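Local coordinates for protein CalS11 (Micromonospora echinospora, PDB 3TOS) that acts as a calicheamicin methyltransferase, probably transferring a methyl group from S-adenosyl-L-methionine to an oxygen atom of its substrate, at residues P195-L200 and R231-L236; D216-P221 and A249-R254; F76-G81 and A138-V143; R82-F87 and R101-F106. All coordinates share one frame; numbering follows the deposited sequence.

In the fold
Contacts 1, 3 and 4 all reach the bound S-adenosyl-L-homocysteine, and contact 2 holds the sodium ion and glutamate beside it. Contacts 3 and 4 have centres 8 Å apart and share apolar packing, with V78 CG1 3.5 Å from L84 CD1; G77 N also makes a probable hydrogen bond to F106 O at 2.9 Å. Contact 1 lies across the chain's centre from contact 3, 25 Å between centres, yet the two touch where V199 CG1 meets F76 CZ at 3.6 Å. Contact 2, centred 13 Å from contact 1, approaches contact 4 through D216 OD2, which is 4.1 Å from H83 CE1.

Contact 1. Residues P195-L200 and R231-L236; sequences PTKAVL and RKVLGL. With SAH (S-adenosyl-L-homocysteine), chain O.
The backbone N of L200 donates to T196 O at 2.9 Å, a helical bond that helps fix the turn from which L200 faces V233. The meeting itself is apolar and modest: L200 CB lies 4.3 Å from V233 CG1, while V233 CG2 comes closer, 3.7 Å from K197 CG. K197 holds CG anti to the backbone N (chi1 -177°) and runs extended past this methyl, bending only at chi4, where its ammonium turns to a salt bridge with E201 of the same helix. Its aliphatic stem thus serves as a hydrophobic surface, and K197 CE rests 4.1 Å from K232 CB. The two lysine chains cross obliquely and then diverge, with K197 NZ and K232 NZ 7.5 Å apart. At the other end of the segment, P195 lies against the cofactor product, its CB 3.4 Å from the adenine amino atom N6 of S-adenosyl-L-homocysteine. Helix 193-203 is the helix of the beta-alpha-beta crossover between the parallel neighbouring strands 183-188 and 211-215 of the Rossmann-like methyltransferase fold; helix 225-233 packs on it, and its start borders the adenine site.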
# COMPACT_ATOMS: atom_id res chain seq x y z
N PRO B 195 32.09 -29.96 0.88
CA PRO B 195 32.21 -28.97 -0.19
C PRO B 195 31.23 -27.82 0.01
O PRO B 195 31.55 -26.69 -0.38
CB PRO B 195 31.84 -29.79 -1.44
CG PRO B 195 31.08 -30.95 -0.95
CD PRO B 195 31.73 -31.30 0.37
N THR B 196 30.06 -28.08 0.58
CA THR B 196 29.14 -26.97 0.88
C THR B 196 29.80 -25.94 1.79
O THR B 196 29.67 -24.74 1.54
CB THR B 196 27.81 -27.47 1.46
OG1 THR B 196 27.20 -28.37 0.50
CG2 THR B 196 26.85 -26.30 1.79
N LYS B 197 30.36 -26.40 2.88
CA LYS B 197 31.04 -25.54 3.83
C LYS B 197 32.16 -24.74 3.18
O LYS B 197 32.24 -23.52 3.38
CB LYS B 197 31.63 -26.39 4.99
CG LYS B 197 32.31 -25.51 6.10
CD LYS B 197 32.79 -26.43 7.23
CE LYS B 197 33.31 -25.63 8.44
NZ LYS B 197 34.62 -25.09 8.11
N ALA B 198 33.00 -25.42 2.41
CA ALA B 198 34.11 -24.73 1.74
C ALA B 198 33.61 -23.64 0.77
O ALA B 198 34.24 -22.57 0.66
CB ALA B 198 34.96 -25.76 0.95
N VAL B 199 32.54 -23.94 0.04
CA VAL B 199 32.10 -22.98 -0.95
C VAL B 199 31.40 -21.83 -0.27
O VAL B 199 31.59 -20.69 -0.66
CB VAL B 199 31.19 -23.66 -1.98
CG1 VAL B 199 30.50 -22.59 -2.84
CG2 VAL B 199 32.02 -24.62 -2.86
N LEU B 200 30.63 -22.09 0.79
CA LEU B 200 30.00 -20.98 1.51
C LEU B 200 31.08 -20.03 2.00
O LEU B 200 30.93 -18.79 1.92
CB LEU B 200 29.23 -21.50 2.74
CG LEU B 200 27.82 -21.97 2.50
CD1 LEU B 200 27.36 -22.68 3.81
CD2 LEU B 200 26.88 -20.77 2.12
N ARG B 231 25.12 -24.23 9.77
CA ARG B 231 25.19 -23.99 11.21
C ARG B 231 26.62 -23.73 11.67
O ARG B 231 26.86 -22.95 12.63
CB ARG B 231 24.56 -25.17 11.95
CG ARG B 231 23.06 -25.06 12.01
CD ARG B 231 22.42 -26.11 12.95
NE ARG B 231 22.51 -27.51 12.48
CZ ARG B 231 23.21 -28.47 13.07
NH1 ARG B 231 23.15 -29.68 12.54
NH2 ARG B 231 23.94 -28.22 14.16
N LYS B 232 27.58 -24.31 10.97
CA LYS B 232 29.00 -24.02 11.26
C LYS B 232 29.50 -22.67 10.76
O LYS B 232 30.32 -22.04 11.42
CB LYS B 232 29.93 -25.10 10.74
CG LYS B 232 29.77 -26.38 11.60
CD LYS B 232 30.89 -27.33 11.39
CE LYS B 232 30.61 -28.70 12.01
NZ LYS B 232 30.83 -28.76 13.50
N VAL B 233 29.04 -22.24 9.60
CA VAL B 233 29.65 -21.07 8.96
C VAL B 233 28.92 -19.79 9.38
O VAL B 233 29.55 -18.76 9.71
CB VAL B 233 29.60 -21.26 7.43
CG1 VAL B 233 30.17 -20.02 6.72
CG2 VAL B 233 30.41 -22.48 7.02
N LEU B 234 27.58 -19.85 9.36
CA LEU B 234 26.75 -18.65 9.53
C LEU B 234 25.77 -18.70 10.70
O LEU B 234 25.52 -17.67 11.36
CB LEU B 234 25.96 -18.34 8.24
CG LEU B 234 26.80 -18.03 6.98
CD1 LEU B 234 25.92 -17.74 5.77
CD2 LEU B 234 27.70 -16.85 7.18
N GLY B 235 25.19 -19.88 10.93
CA GLY B 235 24.03 -20.02 11.81
C GLY B 235 22.75 -19.96 10.99
O GLY B 235 22.66 -19.16 10.02
N LEU B 236 21.74 -20.75 11.37
CA LEU B 236 20.49 -20.76 10.61
C LEU B 236 19.69 -19.48 10.76
O LEU B 236 18.84 -19.22 9.91
CB LEU B 236 19.63 -21.98 11.02
CG LEU B 236 20.18 -23.32 10.50
CD1 LEU B 236 19.47 -24.53 11.16
CD2 LEU B 236 20.03 -23.46 8.97
N SAH O . 21.64 -29.48 -10.03
CA SAH O . 21.47 -30.85 -10.61
CB SAH O . 21.65 -31.96 -9.59
CG SAH O . 23.10 -32.02 -9.04
SD SAH O . 23.38 -33.59 -8.26
C SAH O . 20.05 -30.91 -11.16
O SAH O . 19.64 -31.95 -11.76
OXT SAH O . 19.31 -29.91 -11.15
C5' SAH O . 24.76 -33.26 -7.16
C4' SAH O . 26.09 -32.86 -7.90
O4' SAH O . 27.01 -32.34 -6.93
C3' SAH O . 26.74 -34.12 -8.50
O3' SAH O . 26.82 -34.00 -9.94
C2' SAH O . 28.09 -34.16 -7.80
O2' SAH O . 29.18 -34.63 -8.62
C1' SAH O . 28.29 -32.68 -7.39
N9 SAH O . 29.25 -32.54 -6.27
C8 SAH O . 29.11 -32.99 -4.99
N7 SAH O . 30.27 -32.69 -4.35
C5 SAH O . 31.12 -32.07 -5.20
C6 SAH O . 32.48 -31.51 -5.09
N6 SAH O . 33.17 -31.64 -3.93
N1 SAH O . 32.98 -30.92 -6.20
C2 SAH O . 32.27 -30.82 -7.36
N3 SAH O . 31.05 -31.37 -7.56
C4 SAH O . 30.44 -31.94 -6.46

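Contact 2. Residues D216-P221 and A249-R254; sequences DELDNP and APAYLR. With NA (sodium ion), chain Q; GLU (glutamic acid), chain P.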
# COMPACT_ATOMS: atom_id res chain seq x y z
N ASP B 216 19.36 -26.65 -2.15
CA ASP B 216 18.45 -27.64 -2.74
C ASP B 216 17.96 -28.68 -1.74
O ASP B 216 16.91 -29.27 -1.95
CB ASP B 216 19.15 -28.34 -3.95
CG ASP B 216 18.17 -29.03 -4.86
OD1 ASP B 216 18.05 -30.27 -4.78
OD2 ASP B 216 17.59 -28.34 -5.72
N GLU B 217 18.73 -28.89 -0.65
CA GLU B 217 18.40 -29.99 0.33
C GLU B 217 18.65 -29.58 1.79
O GLU B 217 18.98 -30.43 2.61
CB GLU B 217 19.18 -31.29 -0.00
CG GLU B 217 18.89 -31.84 -1.42
CD GLU B 217 17.51 -32.46 -1.58
OE1 GLU B 217 16.78 -32.45 -0.59
OE2 GLU B 217 17.18 -32.97 -2.68
N LEU B 218 18.40 -28.31 2.12
CA LEU B 218 18.85 -27.75 3.40
C LEU B 218 18.29 -28.56 4.59
O LEU B 218 18.98 -28.82 5.52
CB LEU B 218 18.39 -26.29 3.54
CG LEU B 218 18.88 -25.60 4.83
CD1 LEU B 218 20.41 -25.58 4.88
CD2 LEU B 218 18.31 -24.19 4.90
N ASP B 219 17.01 -28.92 4.54
CA ASP B 219 16.33 -29.55 5.68
C ASP B 219 15.88 -30.99 5.35
O ASP B 219 14.99 -31.54 6.04
CB ASP B 219 15.15 -28.69 6.15
CG ASP B 219 14.10 -28.46 5.04
OD1 ASP B 219 14.44 -28.48 3.84
OD2 ASP B 219 12.94 -28.18 5.40
N ASN B 220 16.55 -31.61 4.38
CA ASN B 220 16.22 -32.98 3.99
C ASN B 220 16.96 -34.02 4.88
O ASN B 220 18.19 -34.03 4.94
CB ASN B 220 16.60 -33.15 2.52
CG ASN B 220 16.21 -34.53 1.95
OD1 ASN B 220 16.03 -35.49 2.69
ND2 ASN B 220 16.08 -34.62 0.66
N PRO B 221 16.20 -34.88 5.58
CA PRO B 221 16.87 -35.86 6.43
C PRO B 221 17.92 -36.72 5.71
O PRO B 221 18.91 -37.14 6.34
CB PRO B 221 15.69 -36.76 6.91
CG PRO B 221 14.47 -35.84 6.92
CD PRO B 221 14.72 -34.92 5.68
N ALA B 249 11.61 -27.35 -1.36
CA ALA B 249 12.95 -26.82 -1.77
C ALA B 249 12.68 -26.01 -3.02
O ALA B 249 11.74 -26.33 -3.77
CB ALA B 249 13.91 -27.99 -2.08
N PRO B 250 13.52 -25.01 -3.29
CA PRO B 250 14.71 -24.64 -2.50
C PRO B 250 14.38 -23.85 -1.23
O PRO B 250 13.28 -23.26 -1.10
CB PRO B 250 15.45 -23.76 -3.47
CG PRO B 250 14.37 -23.01 -4.19
CD PRO B 250 13.33 -24.11 -4.46
N ALA B 251 15.34 -23.82 -0.32
CA ALA B 251 15.32 -22.87 0.77
C ALA B 251 16.30 -21.76 0.38
O ALA B 251 17.39 -22.07 -0.10
CB ALA B 251 15.77 -23.52 2.04
N TYR B 252 15.92 -20.51 0.58
CA TYR B 252 16.81 -19.45 0.11
C TYR B 252 16.76 -18.27 1.05
O TYR B 252 15.79 -18.04 1.75
CB TYR B 252 16.40 -18.99 -1.33
CG TYR B 252 15.10 -18.24 -1.40
CD1 TYR B 252 13.87 -18.91 -1.35
CD2 TYR B 252 15.10 -16.86 -1.57
CE1 TYR B 252 12.68 -18.21 -1.41
CE2 TYR B 252 13.92 -16.15 -1.63
CZ TYR B 252 12.70 -16.84 -1.54
OH TYR B 252 11.55 -16.10 -1.63
N LEU B 253 17.87 -17.55 1.07
CA LEU B 253 17.96 -16.33 1.89
C LEU B 253 18.44 -15.15 1.02
O LEU B 253 19.12 -15.33 0.01
CB LEU B 253 18.91 -16.58 3.06
CG LEU B 253 20.37 -16.88 2.72
CD1 LEU B 253 21.16 -15.54 2.62
CD2 LEU B 253 20.93 -17.72 3.86
N ARG B 254 18.12 -13.94 1.46
CA ARG B 254 18.53 -12.70 0.80
C ARG B 254 19.65 -12.19 1.69
O ARG B 254 19.40 -11.83 2.86
CB ARG B 254 17.38 -11.69 0.73
CG ARG B 254 17.66 -10.43 -0.08
CD ARG B 254 16.33 -9.87 -0.55
NE ARG B 254 16.38 -8.57 -1.20
CZ ARG B 254 16.26 -7.41 -0.55
NH1 ARG B 254 16.13 -7.38 0.77
NH2 ARG B 254 16.26 -6.29 -1.24
NA NA Q . 15.48 -30.86 -3.59
N GLU P . 18.68 -32.78 -4.99
CA GLU P . 18.28 -33.70 -6.12
C GLU P . 16.77 -33.60 -6.33
O GLU P . 16.09 -32.84 -5.62
CB GLU P . 18.68 -35.17 -5.82
CG GLU P . 17.98 -35.74 -4.55
CD GLU P . 18.42 -37.16 -4.19
OE1 GLU P . 18.92 -37.91 -5.07
OE2 GLU P . 18.17 -37.57 -3.04
OXT GLU P . 16.17 -34.29 -7.17
O HOH W 1 16.32 -26.93 0.63
O HOH W 2 12.53 -31.05 -4.07
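D216 and A249 meet beside the sodium ion, with A249 CB 3.3 Å from D216 O. That same carbonyl oxygen coordinates the sodium at 2.7 Å, and OD1 of the D216 carboxylate binds it at 2.9 Å, so one residue supplies both a backbone and a side-chain ligand. E217 OE2, in the one of its two conformers described here, is a further ligand, joined by the bound glutamate's O and a water.

Hydrogen bonds bring in the glutamate's amine. Its N donates to D216 OD1 at 2.6 Å and, in this conformer, to E217 OE2 at 2.8 Å, a pair of carboxylates that would favour a positive amine. Losing the carboxylate of D216 to an alanine would probably cost the sodium a ligand and leave the amine with only E217 of these two acidic mates. In the same E217 conformer, N220 ND2 reaches OE1 from above the carboxylate plane. A water accepts from L218 N at 2.9 Å and, weakly, from A251 N.

The apolar part is small: L218 CD2 lies 3.9 Å from A251 CB. D216 directly follows strand 211-215, which pairs antiparallel with strand 251-254 through F215 and A251; L218 touches helix 225-233 at E226, and P250 packs on helix 50-65.

Contact 3. Residues F76-G81 and A138-V143; sequences FGVRFG and AYLKEV. With SAH (S-adenosyl-L-homocysteine), chain O.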
# COMPACT_ATOMS: atom_id res chain seq x y z
N PHE B 76 26.50 -24.83 -7.82
CA PHE B 76 27.47 -25.80 -7.33
C PHE B 76 26.73 -27.14 -7.30
O PHE B 76 25.86 -27.40 -6.44
CB PHE B 76 27.94 -25.40 -5.94
CG PHE B 76 28.32 -23.94 -5.86
CD1 PHE B 76 29.46 -23.46 -6.52
CD2 PHE B 76 27.52 -23.04 -5.13
CE1 PHE B 76 29.78 -22.05 -6.46
CE2 PHE B 76 27.79 -21.67 -5.12
CZ PHE B 76 28.97 -21.18 -5.76
N GLY B 77 27.07 -28.00 -8.27
CA GLY B 77 26.39 -29.31 -8.41
C GLY B 77 25.48 -29.20 -9.62
O GLY B 77 24.33 -28.75 -9.50
N VAL B 78 25.98 -29.64 -10.78
CA VAL B 78 25.31 -29.41 -12.07
C VAL B 78 24.69 -30.69 -12.59
O VAL B 78 23.62 -30.64 -13.17
CB VAL B 78 26.39 -28.93 -13.07
CG1 VAL B 78 25.87 -28.80 -14.51
CG2 VAL B 78 26.89 -27.52 -12.60
N ARG B 79 25.36 -31.83 -12.43
CA ARG B 79 24.91 -33.11 -13.03
C ARG B 79 24.70 -32.99 -14.54
O ARG B 79 25.67 -32.65 -15.23
CB ARG B 79 23.68 -33.71 -12.31
CG ARG B 79 23.56 -35.26 -12.50
CD ARG B 79 22.25 -35.71 -11.90
NE ARG B 79 22.04 -37.13 -12.12
CZ ARG B 79 20.97 -37.82 -11.70
NH1 ARG B 79 19.96 -37.23 -11.09
NH2 ARG B 79 20.84 -39.14 -11.97
N PHE B 80 23.50 -33.26 -15.07
CA PHE B 80 23.31 -33.15 -16.53
C PHE B 80 23.03 -31.68 -16.97
O PHE B 80 22.98 -31.39 -18.17
CB PHE B 80 22.15 -34.04 -17.04
CG PHE B 80 22.40 -35.50 -16.81
CD1 PHE B 80 23.30 -36.16 -17.65
CD2 PHE B 80 21.73 -36.22 -15.84
CE1 PHE B 80 23.55 -37.50 -17.54
CE2 PHE B 80 21.97 -37.64 -15.68
CZ PHE B 80 22.93 -38.26 -16.53
N GLY B 81 22.81 -30.77 -16.01
CA GLY B 81 22.68 -29.37 -16.38
C GLY B 81 21.26 -28.85 -16.38
O GLY B 81 21.03 -27.76 -16.90
N ALA B 138 31.60 -31.39 -22.56
CA ALA B 138 31.61 -30.88 -23.92
C ALA B 138 30.23 -30.82 -24.54
O ALA B 138 29.90 -29.87 -25.26
CB ALA B 138 32.57 -31.68 -24.79
N TYR B 139 29.43 -31.86 -24.29
CA TYR B 139 28.04 -31.89 -24.74
C TYR B 139 27.22 -30.78 -24.07
O TYR B 139 26.52 -30.04 -24.74
CB TYR B 139 27.41 -33.28 -24.50
CG TYR B 139 25.92 -33.29 -24.72
CD1 TYR B 139 25.38 -33.39 -25.97
CD2 TYR B 139 25.03 -33.21 -23.62
CE1 TYR B 139 24.02 -33.39 -26.16
CE2 TYR B 139 23.67 -33.20 -23.81
CZ TYR B 139 23.18 -33.32 -25.08
OH TYR B 139 21.79 -33.43 -25.24
N LEU B 140 27.33 -30.64 -22.76
CA LEU B 140 26.59 -29.58 -22.11
C LEU B 140 27.03 -28.21 -22.61
O LEU B 140 26.16 -27.30 -22.77
CB LEU B 140 26.74 -29.72 -20.58
CG LEU B 140 26.05 -28.67 -19.70
CD1 LEU B 140 24.55 -28.52 -19.96
CD2 LEU B 140 26.31 -28.94 -18.22
N LYS B 141 28.35 -28.04 -22.87
CA LYS B 141 28.79 -26.76 -23.45
C LYS B 141 28.17 -26.56 -24.85
O LYS B 141 27.83 -25.43 -25.22
CB LYS B 141 30.29 -26.73 -23.52
CG LYS B 141 30.89 -25.44 -24.02
CD LYS B 141 30.50 -24.29 -23.14
CE LYS B 141 31.35 -23.02 -23.50
NZ LYS B 141 30.85 -21.79 -22.86
N GLU B 142 28.01 -27.65 -25.62
CA GLU B 142 27.34 -27.50 -26.95
C GLU B 142 25.90 -27.01 -26.77
O GLU B 142 25.40 -26.21 -27.56
CB GLU B 142 27.24 -28.83 -27.71
CG GLU B 142 28.47 -29.22 -28.34
CD GLU B 142 28.20 -30.43 -29.20
OE1 GLU B 142 28.30 -31.57 -28.65
OE2 GLU B 142 27.74 -30.23 -30.37
N VAL B 143 25.22 -27.56 -25.77
CA VAL B 143 23.84 -27.16 -25.50
C VAL B 143 23.76 -25.68 -25.11
O VAL B 143 22.95 -24.89 -25.67
CB VAL B 143 23.20 -28.04 -24.38
CG1 VAL B 143 21.86 -27.44 -23.91
CG2 VAL B 143 22.95 -29.52 -24.87
N SAH O . 21.64 -29.48 -10.03
CA SAH O . 21.47 -30.85 -10.61
CB SAH O . 21.65 -31.96 -9.59
CG SAH O . 23.10 -32.02 -9.04
SD SAH O . 23.38 -33.59 -8.26
C SAH O . 20.05 -30.91 -11.16
O SAH O . 19.64 -31.95 -11.76
OXT SAH O . 19.31 -29.91 -11.15
C5' SAH O . 24.76 -33.26 -7.16
C4' SAH O . 26.09 -32.86 -7.90
O4' SAH O . 27.01 -32.34 -6.93
C3' SAH O . 26.74 -34.12 -8.50
O3' SAH O . 26.82 -34.00 -9.94
C2' SAH O . 28.09 -34.16 -7.80
O2' SAH O . 29.18 -34.63 -8.62
C1' SAH O . 28.29 -32.68 -7.39
N9 SAH O . 29.25 -32.54 -6.27
C8 SAH O . 29.11 -32.99 -4.99
N7 SAH O . 30.27 -32.69 -4.35
C5 SAH O . 31.12 -32.07 -5.20
C6 SAH O . 32.48 -31.51 -5.09
N6 SAH O . 33.17 -31.64 -3.93
N1 SAH O . 32.98 -30.92 -6.20
C2 SAH O . 32.27 -30.82 -7.36
N3 SAH O . 31.05 -31.37 -7.56
C4 SAH O . 30.44 -31.94 -6.46
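With CG anti to the backbone N (chi1 179°), L140 spreads its two methyls against the turn V78-G81. V78 likewise has CG1 anti to its N (chi1 173°), which brings that branch to 3.7 Å from L140 CD2; the two side chains pass at a slant to each other. The other leucine methyl, CD1, lies 3.7 Å from the carbonyl oxygen of F80, and both methyls come to 4.1 Å from G81 CA. Close approach at G81 depends on its being a glycine: a beta carbon there would fall 2.6 Å from L140 CD1, and the positive phi of 104° calls for glycine in any case.

An alanine in place of L140 is likely to open a gap against V78 CG1 and G81 CA and thin the apolar cover on this side of the turn. The turn is of type II', closed by G81 N donating to V78 O at 3.0 Å. On its ligand side, G77 O accepts from the amine N of S-adenosyl-L-homocysteine at 2.8 Å, while R79 CB is 3.7 Å from the ligand's CG. D107 OD2 takes bonds from the backbone N of both V78 and R79, a second hold on the loop from a residue that also binds the ligand.

Segment 76-81 is the glycine-containing link between strand 72-76 and helix 82-94. Helix 136-148 covers it through L140, which also touches L84 of helix 82-94, and L46 of a neighbouring subunit packs on L140.

Contact 4. Residues R82-F87 and R101-F106; sequences RHLGTF and RRIVGF. With SAH (S-adenosyl-L-homocysteine), chain O.
Apolar packing joins helix and strand at I103, whose two branches meet different residues. I103 CG2 lies 3.8 Å from L84 CD2, the two chains lying alongside and pointing opposite ways, while I103 CD1 comes 3.8 Å from F87 CB. L84 also sends CD1 over G105, where any beta carbon would sit only 2.6 Å from that methyl; the glycine therefore lets the helix lie close to the strand.

The hydrogen bonds of the segment 82-87 serve the helix and the ligand. R82 O is gripped twice by T86, from its OG1 at 2.8 Å and from its N, the donors arriving from opposite faces of the carbonyl plane. The R82 side chain bends at chi3 (55°) and turns its guanidinium edge, in plane, to one carboxylate oxygen of S-adenosyl-L-homocysteine: NE reaches OXT at 3.0 Å with an N-H...O angle of 151°, and NH2 reaches the same atom at 3.1 Å. Q52 takes a bond from R82 NH1, a further hold on this group.

Face contact comes from H83, over whose ring centre OXT lies 3.3 Å above the plane. The ring's rotation is fixed by hydrogen bonds between ND1 and E75 and between NE2 and D55, so both nitrogens are engaged while the face meets the carboxylate.

The axes of helix segment 82-87 and strand segment 103-106 run antiparallel (177°), 9.6 Å apart at closest approach. With strand 72-76, helix 82-94 and strand 103-107 form a beta-alpha-beta unit of the Rossmann-like methyltransferase fold, the helix start facing the ligand's carboxylate.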
# COMPACT_ATOMS: atom_id res chain seq x y z
N ARG B 82 20.31 -29.54 -15.74
CA ARG B 82 18.93 -29.06 -15.71
C ARG B 82 18.79 -27.57 -15.41
O ARG B 82 18.09 -26.82 -16.11
CB ARG B 82 18.18 -29.81 -14.59
CG ARG B 82 16.73 -29.29 -14.45
CD ARG B 82 15.86 -30.10 -13.45
NE ARG B 82 16.50 -30.16 -12.12
CZ ARG B 82 15.90 -30.57 -11.00
NH1 ARG B 82 14.61 -30.92 -11.01
NH2 ARG B 82 16.58 -30.55 -9.84
N HIS B 83 19.41 -27.14 -14.31
CA HIS B 83 19.27 -25.75 -13.91
C HIS B 83 20.03 -24.78 -14.82
O HIS B 83 19.59 -23.65 -15.00
CB HIS B 83 19.74 -25.56 -12.46
CG HIS B 83 18.84 -26.22 -11.46
ND1 HIS B 83 19.29 -26.60 -10.23
CD2 HIS B 83 17.51 -26.51 -11.49
CE1 HIS B 83 18.28 -27.13 -9.54
NE2 HIS B 83 17.19 -27.07 -10.28
N LEU B 84 21.17 -25.20 -15.41
CA LEU B 84 21.94 -24.28 -16.26
C LEU B 84 21.16 -24.00 -17.53
O LEU B 84 21.13 -22.87 -18.00
CB LEU B 84 23.31 -24.86 -16.64
CG LEU B 84 24.27 -25.17 -15.47
CD1 LEU B 84 25.67 -25.57 -15.92
CD2 LEU B 84 24.30 -24.04 -14.43
N GLY B 85 20.49 -25.04 -18.07
CA GLY B 85 19.60 -24.90 -19.24
C GLY B 85 18.54 -23.89 -18.89
O GLY B 85 18.27 -22.97 -19.67
N THR B 86 17.90 -24.08 -17.73
CA THR B 86 16.84 -23.18 -17.31
C THR B 86 17.33 -21.71 -17.23
O THR B 86 16.70 -20.81 -17.77
CB THR B 86 16.29 -23.61 -15.94
OG1 THR B 86 15.91 -25.00 -16.05
CG2 THR B 86 15.07 -22.74 -15.62
N PHE B 87 18.45 -21.50 -16.52
CA PHE B 87 19.04 -20.15 -16.43
C PHE B 87 19.41 -19.55 -17.80
O PHE B 87 19.21 -18.35 -18.01
CB PHE B 87 20.26 -20.15 -15.52
CG PHE B 87 19.94 -20.44 -14.08
CD1 PHE B 87 18.80 -19.95 -13.49
CD2 PHE B 87 20.77 -21.28 -13.33
CE1 PHE B 87 18.51 -20.28 -12.08
CE2 PHE B 87 20.51 -21.61 -12.01
CZ PHE B 87 19.38 -21.10 -11.35
N ARG B 101 26.03 -11.02 -17.13
CA ARG B 101 25.35 -12.02 -16.33
C ARG B 101 25.87 -13.40 -16.72
O ARG B 101 25.23 -14.13 -17.47
CB ARG B 101 23.82 -11.99 -16.48
CG ARG B 101 23.10 -12.97 -15.51
CD ARG B 101 23.01 -12.43 -14.12
NE ARG B 101 22.07 -11.31 -14.05
CZ ARG B 101 21.93 -10.49 -13.01
NH1 ARG B 101 22.69 -10.61 -11.90
NH2 ARG B 101 21.01 -9.53 -13.10
N ARG B 102 27.07 -13.73 -16.27
CA ARG B 102 27.68 -15.03 -16.52
C ARG B 102 26.94 -16.11 -15.73
O ARG B 102 26.52 -15.89 -14.58
CB ARG B 102 29.15 -14.99 -16.07
CG ARG B 102 29.96 -16.27 -16.46
CD ARG B 102 31.47 -16.06 -16.18
NE ARG B 102 32.11 -15.24 -17.22
CZ ARG B 102 33.35 -14.77 -17.11
NH1 ARG B 102 34.03 -14.98 -15.98
NH2 ARG B 102 33.90 -14.05 -18.12
N ILE B 103 26.86 -17.31 -16.33
CA ILE B 103 26.34 -18.51 -15.65
C ILE B 103 27.50 -19.46 -15.49
O ILE B 103 28.14 -19.81 -16.47
CB ILE B 103 25.24 -19.22 -16.49
CG1 ILE B 103 24.01 -18.32 -16.56
CG2 ILE B 103 24.89 -20.59 -15.84
CD1 ILE B 103 23.01 -18.72 -17.67
N VAL B 104 27.81 -19.84 -14.25
CA VAL B 104 29.02 -20.64 -13.98
C VAL B 104 28.56 -21.89 -13.25
O VAL B 104 27.93 -21.80 -12.19
CB VAL B 104 30.08 -19.89 -13.11
CG1 VAL B 104 31.35 -20.64 -13.11
CG2 VAL B 104 30.26 -18.45 -13.67
N GLY B 105 28.83 -23.04 -13.86
CA GLY B 105 28.43 -24.32 -13.25
C GLY B 105 29.64 -25.11 -12.83
O GLY B 105 30.55 -25.31 -13.60
N PHE B 106 29.67 -25.54 -11.58
CA PHE B 106 30.81 -26.28 -11.03
C PHE B 106 30.39 -27.71 -10.73
O PHE B 106 29.37 -27.94 -10.05
CB PHE B 106 31.33 -25.68 -9.69
CG PHE B 106 31.82 -24.26 -9.78
CD1 PHE B 106 30.92 -23.19 -9.74
CD2 PHE B 106 33.20 -23.99 -9.84
CE1 PHE B 106 31.41 -21.84 -9.80
CE2 PHE B 106 33.66 -22.65 -9.93
CZ PHE B 106 32.78 -21.59 -9.91
N SAH O . 21.64 -29.48 -10.03
CA SAH O . 21.47 -30.85 -10.61
CB SAH O . 21.65 -31.96 -9.59
CG SAH O . 23.10 -32.02 -9.04
SD SAH O . 23.38 -33.59 -8.26
C SAH O . 20.05 -30.91 -11.16
O SAH O . 19.64 -31.95 -11.76
OXT SAH O . 19.31 -29.91 -11.15
C5' SAH O . 24.76 -33.26 -7.16
C4' SAH O . 26.09 -32.86 -7.90
O4' SAH O . 27.01 -32.34 -6.93
C3' SAH O . 26.74 -34.12 -8.50
O3' SAH O . 26.82 -34.00 -9.94
C2' SAH O . 28.09 -34.16 -7.80
O2' SAH O . 29.18 -34.63 -8.62
C1' SAH O . 28.29 -32.68 -7.39
N9 SAH O . 29.25 -32.54 -6.27
C8 SAH O . 29.11 -32.99 -4.99
N7 SAH O . 30.27 -32.69 -4.35
C5 SAH O . 31.12 -32.07 -5.20
C6 SAH O . 32.48 -31.51 -5.09
N6 SAH O . 33.17 -31.64 -3.93
N1 SAH O . 32.98 -30.92 -6.20
C2 SAH O . 32.27 -30.82 -7.36
N3 SAH O . 31.05 -31.37 -7.56
C4 SAH O . 30.44 -31.94 -6.46